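Local coordinates for PHD-type domain-containing protein (Chaetomium thermophilum, PDB 6VHF) that serves as the Cfp1 subunit of the H3K4 methyltransferase complex COMPASS, this piece being its zinc-bearing RbBP5-interacting domain, at residues A[11-16]-A[161-166]; A[71-76]-A[154-159]. All blocks are in the same frame, centred on the assembly; numbering follows the deposited sequence.

Interaction 1 of 2, residues A[11-16]-A[161-166]; sequences TASAET and RELLEA
T16 meets L163 with its methyl while its hydroxyl attends to the flat peptide carbonyl of A12, one turn back in its own helix. On one face of that carbonyl plane sits the backbone N of T16, and on the opposite face its OG1, so the same oxygen accepts twice. The side-chain bond, OG1 to A12 O, is 2.8 Å long and leaves the plane by 32°. With CG2 anti to the backbone N and OG1 beside it (chi1 -61°), the polar branch is folded back onto the helix and the methyl is turned outward. T16 CG2 then lies 3.5 Å from L163 CD1, the two side chains crossing at about a right angle. S13, one turn earlier, lies alongside the same leucine: S13 OG is 3.7 Å from L163 CB near the backbone and 3.9 Å from the CD2 branch. The backbones are nearest at this pair, with S13 CA and L163 CA 6.3 Å apart. S13 OG is not left to the leucine, since it is hydrogen-bonded to E167 OE1, just past 161-166 on the same helix 141-177. L163 also packs on R17 and L20, so it lies against helix 4-46 over more than a turn. The contact thus joins the N-terminal part of helix 4-46 to the C-terminal half of helix 141-177, which runs roughly antiparallel to it. The two hydroxyls serve it differently: that of T16 bonds within its own helix and leaves a methyl to touch L163, whereas that of S13 meets the leucine directly and, through E167, adds a polar tie between the helices.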
loop_
_atom_site.group_PDB
_atom_site.type_symbol
_atom_site.label_atom_id
_atom_site.label_comp_id
_atom_site.label_asym_id
_atom_site.label_seq_id
_atom_site.Cartn_x
_atom_site.Cartn_y
_atom_site.Cartn_z
ATOM N N THR A 11 5.594 8.671 22.942
ATOM C CA THR A 11 5.443 7.224 22.859
ATOM C C THR A 11 4.428 6.849 21.791
ATOM O O THR A 11 4.667 5.939 20.982
ATOM C CB THR A 11 5.022 6.659 24.220
ATOM O OG1 THR A 11 5.936 7.109 25.236
ATOM C CG2 THR A 11 4.956 5.108 24.182
ATOM N N ALA A 12 3.285 7.545 21.771
ATOM C CA ALA A 12 2.271 7.268 20.763
ATOM C C ALA A 12 2.764 7.638 19.375
ATOM O O ALA A 12 2.434 6.959 18.402
ATOM C CB ALA A 12 0.986 8.031 21.077
ATOM N N SER A 13 3.552 8.707 19.271
ATOM C CA SER A 13 4.136 9.087 17.993
ATOM C C SER A 13 5.061 7.997 17.471
ATOM O O SER A 13 4.974 7.599 16.301
ATOM C CB SER A 13 4.894 10.399 18.147
ATOM O OG SER A 13 5.372 10.817 16.888
ATOM N N ALA A 14 5.941 7.488 18.333
ATOM C CA ALA A 14 6.872 6.450 17.901
ATOM C C ALA A 14 6.134 5.161 17.531
ATOM O O ALA A 14 6.533 4.447 16.596
ATOM C CB ALA A 14 7.900 6.190 18.995
ATOM N N GLU A 15 5.057 4.846 18.259
ATOM C CA GLU A 15 4.258 3.674 17.922
ATOM C C GLU A 15 3.547 3.857 16.590
ATOM O O GLU A 15 3.377 2.891 15.846
ATOM C CB GLU A 15 3.249 3.393 19.034
ATOM C CG GLU A 15 3.898 2.806 20.273
ATOM C CD GLU A 15 2.975 2.770 21.475
ATOM O OE1 GLU A 15 1.931 3.455 21.437
ATOM O OE2 GLU A 15 3.292 2.041 22.444
ATOM N N THR A 16 3.110 5.081 16.292
ATOM C CA THR A 16 2.494 5.381 15.006
ATOM C C THR A 16 3.493 5.226 13.864
ATOM O O THR A 16 3.173 4.641 12.821
ATOM C CB THR A 16 1.930 6.795 15.035
ATOM O OG1 THR A 16 0.933 6.866 16.055
ATOM C CG2 THR A 16 1.288 7.148 13.718
ATOM N N ARG A 161 7.790 11.385 8.472
ATOM C CA ARG A 161 8.634 12.565 8.642
ATOM C C ARG A 161 7.926 13.648 9.443
ATOM O O ARG A 161 8.554 14.334 10.257
ATOM C CB ARG A 161 9.062 13.116 7.285
ATOM C CG ARG A 161 10.068 12.240 6.555
ATOM C CD ARG A 161 10.702 13.029 5.405
ATOM N NE ARG A 161 9.729 13.331 4.361
ATOM C CZ ARG A 161 9.400 12.450 3.418
ATOM N NH1 ARG A 161 9.970 11.258 3.443
ATOM N NH2 ARG A 161 8.501 12.750 2.474
ATOM N N GLU A 162 6.626 13.840 9.214
ATOM C CA GLU A 162 5.912 14.820 10.015
ATOM C C GLU A 162 5.933 14.423 11.482
ATOM O O GLU A 162 6.107 15.280 12.361
ATOM C CB GLU A 162 4.481 14.988 9.507
ATOM C CG GLU A 162 4.392 15.684 8.146
ATOM C CD GLU A 162 2.961 15.874 7.664
ATOM O OE1 GLU A 162 2.684 16.880 6.962
ATOM O OE2 GLU A 162 2.117 15.011 7.987
ATOM N N LEU A 163 5.797 13.123 11.765
ATOM C CA LEU A 163 5.844 12.666 13.154
ATOM C C LEU A 163 7.224 12.858 13.768
ATOM O O LEU A 163 7.335 13.232 14.945
ATOM C CB LEU A 163 5.407 11.210 13.254
ATOM C CG LEU A 163 3.951 11.003 12.849
ATOM C CD1 LEU A 163 3.666 9.542 12.714
ATOM C CD2 LEU A 163 3.016 11.649 13.849
ATOM N N LEU A 164 8.291 12.609 13.001
ATOM C CA LEU A 164 9.629 12.870 13.534
ATOM C C LEU A 164 9.830 14.360 13.789
ATOM O O LEU A 164 10.441 14.756 14.792
ATOM C CB LEU A 164 10.702 12.340 12.579
ATOM C CG LEU A 164 10.821 10.802 12.513
ATOM C CD1 LEU A 164 11.517 10.390 11.231
ATOM C CD2 LEU A 164 11.555 10.218 13.746
ATOM N N GLU A 165 9.308 15.201 12.899
ATOM C CA GLU A 165 9.389 16.625 13.139
ATOM C C GLU A 165 8.639 17.018 14.414
ATOM O O GLU A 165 9.187 17.752 15.248
ATOM C CB GLU A 165 8.880 17.368 11.908
ATOM C CG GLU A 165 8.298 18.729 12.199
ATOM C CD GLU A 165 9.332 19.837 12.284
ATOM O OE1 GLU A 165 8.901 21.009 12.415
ATOM O OE2 GLU A 165 10.545 19.530 12.223
ATOM N N ALA A 166 7.426 16.492 14.610
ATOM C CA ALA A 166 6.662 16.812 15.808
ATOM C C ALA A 166 7.356 16.293 17.069
ATOM O O ALA A 166 7.366 16.972 18.106
ATOM C CB ALA A 166 5.253 16.239 15.680
#

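Interaction 2 of 2, residues A[71-76]-A[154-159]; sequences QFSLFL and RELALQ
S73 presents to L156 a buried hydroxyl that is gripped by other groups: OG is hydrogen-bonded to the amide NE2 of Q23 on helix 4-46 and, weakly, to A69 O one turn back in its own helix. This is one side of a three-helix bundle, in which the short helix 64-77 and the long helix 141-177 lie side by side while helix 4-46 supplies residues to both. The axes of 71-76 and 154-159 run nearly parallel, 21° apart, at a closest approach of 10.2 Å. Such a spacing leaves the join to side chains, and L156 does most of the reaching. Its CG lies beside the backbone N (chi1 -65°), which carries the forked end closer to the neighbouring helix than the CB bond alone would suggest. One branch, L156 CD1, comes within 3.8 Å of S73 OG; the other leans toward L76. The same leucine packs on L20 and I24, so it fills the angle between all three helices, and L76 in turn touches Q23. Toward the C-terminal end of the contact, the bend of Q159 at chi2 (-74°) goes with its OE1 standing 4.0 Å from L76 O, a proximity of two acceptor oxygens and not a hydrogen bond; Q159 also touches Q77. L156 CD2 lies 4.4 Å from L76 CB, a loose apolar touch.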
loop_
_atom_site.group_PDB
_atom_site.type_symbol
_atom_site.label_atom_id
_atom_site.label_comp_id
_atom_site.label_asym_id
_atom_site.label_seq_id
_atom_site.Cartn_x
_atom_site.Cartn_y
_atom_site.Cartn_z
ATOM N N GLN A 71 -7.083 1.370 1.418
ATOM C CA GLN A 71 -7.967 2.096 2.319
ATOM C C GLN A 71 -7.329 2.236 3.692
ATOM O O GLN A 71 -7.406 3.303 4.313
ATOM C CB GLN A 71 -9.325 1.397 2.413
ATOM C CG GLN A 71 -10.418 2.266 3.029
ATOM C CD GLN A 71 -10.863 3.402 2.112
ATOM O OE1 GLN A 71 -10.842 3.273 0.885
ATOM N NE2 GLN A 71 -11.264 4.524 2.710
ATOM N N PHE A 72 -6.667 1.174 4.165
ATOM C CA PHE A 72 -5.940 1.239 5.426
ATOM C C PHE A 72 -4.843 2.296 5.392
ATOM O O PHE A 72 -4.553 2.919 6.422
ATOM C CB PHE A 72 -5.345 -0.128 5.752
ATOM C CG PHE A 72 -5.013 -0.308 7.198
ATOM C CD1 PHE A 72 -5.762 0.328 8.174
ATOM C CD2 PHE A 72 -3.949 -1.103 7.588
ATOM C CE1 PHE A 72 -5.461 0.168 9.518
ATOM C CE2 PHE A 72 -3.639 -1.269 8.928
ATOM C CZ PHE A 72 -4.395 -0.630 9.895
ATOM N N SER A 73 -4.218 2.509 4.227
ATOM C CA SER A 73 -3.229 3.578 4.111
ATOM C C SER A 73 -3.877 4.931 4.329
ATOM O O SER A 73 -3.318 5.787 5.031
ATOM C CB SER A 73 -2.537 3.547 2.752
ATOM O OG SER A 73 -1.704 2.410 2.635
ATOM N N LEU A 74 -5.061 5.133 3.742
ATOM C CA LEU A 74 -5.811 6.367 3.965
ATOM C C LEU A 74 -6.184 6.542 5.442
ATOM O O LEU A 74 -6.096 7.648 5.982
ATOM C CB LEU A 74 -7.053 6.376 3.068
ATOM C CG LEU A 74 -6.763 6.185 1.580
ATOM C CD1 LEU A 74 -8.018 5.979 0.763
ATOM C CD2 LEU A 74 -6.018 7.387 1.066
ATOM N N PHE A 75 -6.599 5.462 6.109
ATOM C CA PHE A 75 -6.865 5.516 7.548
ATOM C C PHE A 75 -5.650 6.029 8.314
ATOM O O PHE A 75 -5.748 6.993 9.077
ATOM C CB PHE A 75 -7.283 4.128 8.046
ATOM C CG PHE A 75 -7.623 4.056 9.523
ATOM C CD1 PHE A 75 -6.630 4.134 10.506
ATOM C CD2 PHE A 75 -8.943 3.886 9.925
ATOM C CE1 PHE A 75 -6.949 4.052 11.856
ATOM C CE2 PHE A 75 -9.269 3.806 11.271
ATOM C CZ PHE A 75 -8.268 3.890 12.237
ATOM N N LEU A 76 -4.490 5.396 8.113
ATOM C CA LEU A 76 -3.282 5.784 8.827
ATOM C C LEU A 76 -2.781 7.169 8.435
ATOM O O LEU A 76 -1.840 7.662 9.059
ATOM C CB LEU A 76 -2.174 4.744 8.603
ATOM C CG LEU A 76 -2.429 3.315 9.110
ATOM C CD1 LEU A 76 -1.304 2.378 8.710
ATOM C CD2 LEU A 76 -2.630 3.271 10.618
ATOM N N ARG A 154 4.838 6.845 -0.629
ATOM C CA ARG A 154 5.356 8.200 -0.461
ATOM C C ARG A 154 4.551 8.980 0.575
ATOM O O ARG A 154 5.120 9.739 1.377
ATOM C CB ARG A 154 5.344 8.932 -1.800
ATOM C CG ARG A 154 6.314 8.418 -2.852
ATOM C CD ARG A 154 6.001 9.126 -4.182
ATOM N NE ARG A 154 7.144 9.264 -5.087
ATOM C CZ ARG A 154 7.336 8.479 -6.140
ATOM N NH1 ARG A 154 6.462 7.502 -6.382
ATOM N NH2 ARG A 154 8.386 8.664 -6.947
ATOM N N GLU A 155 3.224 8.813 0.567
ATOM C CA GLU A 155 2.398 9.490 1.555
ATOM C C GLU A 155 2.696 8.990 2.973
ATOM O O GLU A 155 2.881 9.790 3.897
ATOM C CB GLU A 155 0.928 9.301 1.199
ATOM C CG GLU A 155 0.511 9.993 -0.084
ATOM C CD GLU A 155 0.593 11.521 0.011
ATOM O OE1 GLU A 155 0.716 12.066 1.137
ATOM O OE2 GLU A 155 0.486 12.183 -1.041
ATOM N N LEU A 156 2.774 7.665 3.150
ATOM C CA LEU A 156 3.093 7.089 4.450
ATOM C C LEU A 156 4.466 7.534 4.937
ATOM O O LEU A 156 4.646 7.784 6.131
ATOM C CB LEU A 156 3.034 5.563 4.371
ATOM C CG LEU A 156 1.669 4.944 4.086
ATOM C CD1 LEU A 156 1.824 3.513 3.508
ATOM C CD2 LEU A 156 0.804 4.953 5.317
ATOM N N ALA A 157 5.459 7.604 4.034
ATOM C CA ALA A 157 6.783 8.069 4.443
ATOM C C ALA A 157 6.756 9.545 4.823
ATOM O O ALA A 157 7.434 9.955 5.768
ATOM C CB ALA A 157 7.820 7.816 3.340
ATOM N N LEU A 158 5.989 10.358 4.091
ATOM C CA LEU A 158 5.774 11.750 4.479
ATOM C C LEU A 158 5.205 11.844 5.893
ATOM O O LEU A 158 5.696 12.622 6.721
ATOM C CB LEU A 158 4.829 12.417 3.485
ATOM C CG LEU A 158 4.487 13.902 3.611
ATOM C CD1 LEU A 158 4.255 14.441 2.208
ATOM C CD2 LEU A 158 3.250 14.143 4.497
ATOM N N GLN A 159 4.162 11.059 6.182
ATOM C CA GLN A 159 3.595 11.023 7.527
ATOM C C GLN A 159 4.652 10.692 8.577
ATOM O O GLN A 159 4.683 11.309 9.644
ATOM C CB GLN A 159 2.451 10.012 7.595
ATOM C CG GLN A 159 1.247 10.376 6.731
ATOM C CD GLN A 159 0.422 11.528 7.312
ATOM O OE1 GLN A 159 -0.504 11.312 8.097
ATOM N NE2 GLN A 159 0.754 12.756 6.918
#

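Both contacts use helix 141-177, about two turns apart, with their centres about 13 Å from each other. Interaction 1 is a surface join to helix 4-46, near the end of the bundle; interaction 2, whose partner is helix 64-77, is largely buried near the middle of the chain and is nested within the loop that interaction 1 closes. In each a leucine of helix 141-177 is set against a serine, yet the serine oxygens look in different directions: toward a glutamate of helix 141-177 itself at the surface, toward a glutamine of helix 4-46 inside. L20, touched by both leucines, spans the two places. Neither lies at the zinc site.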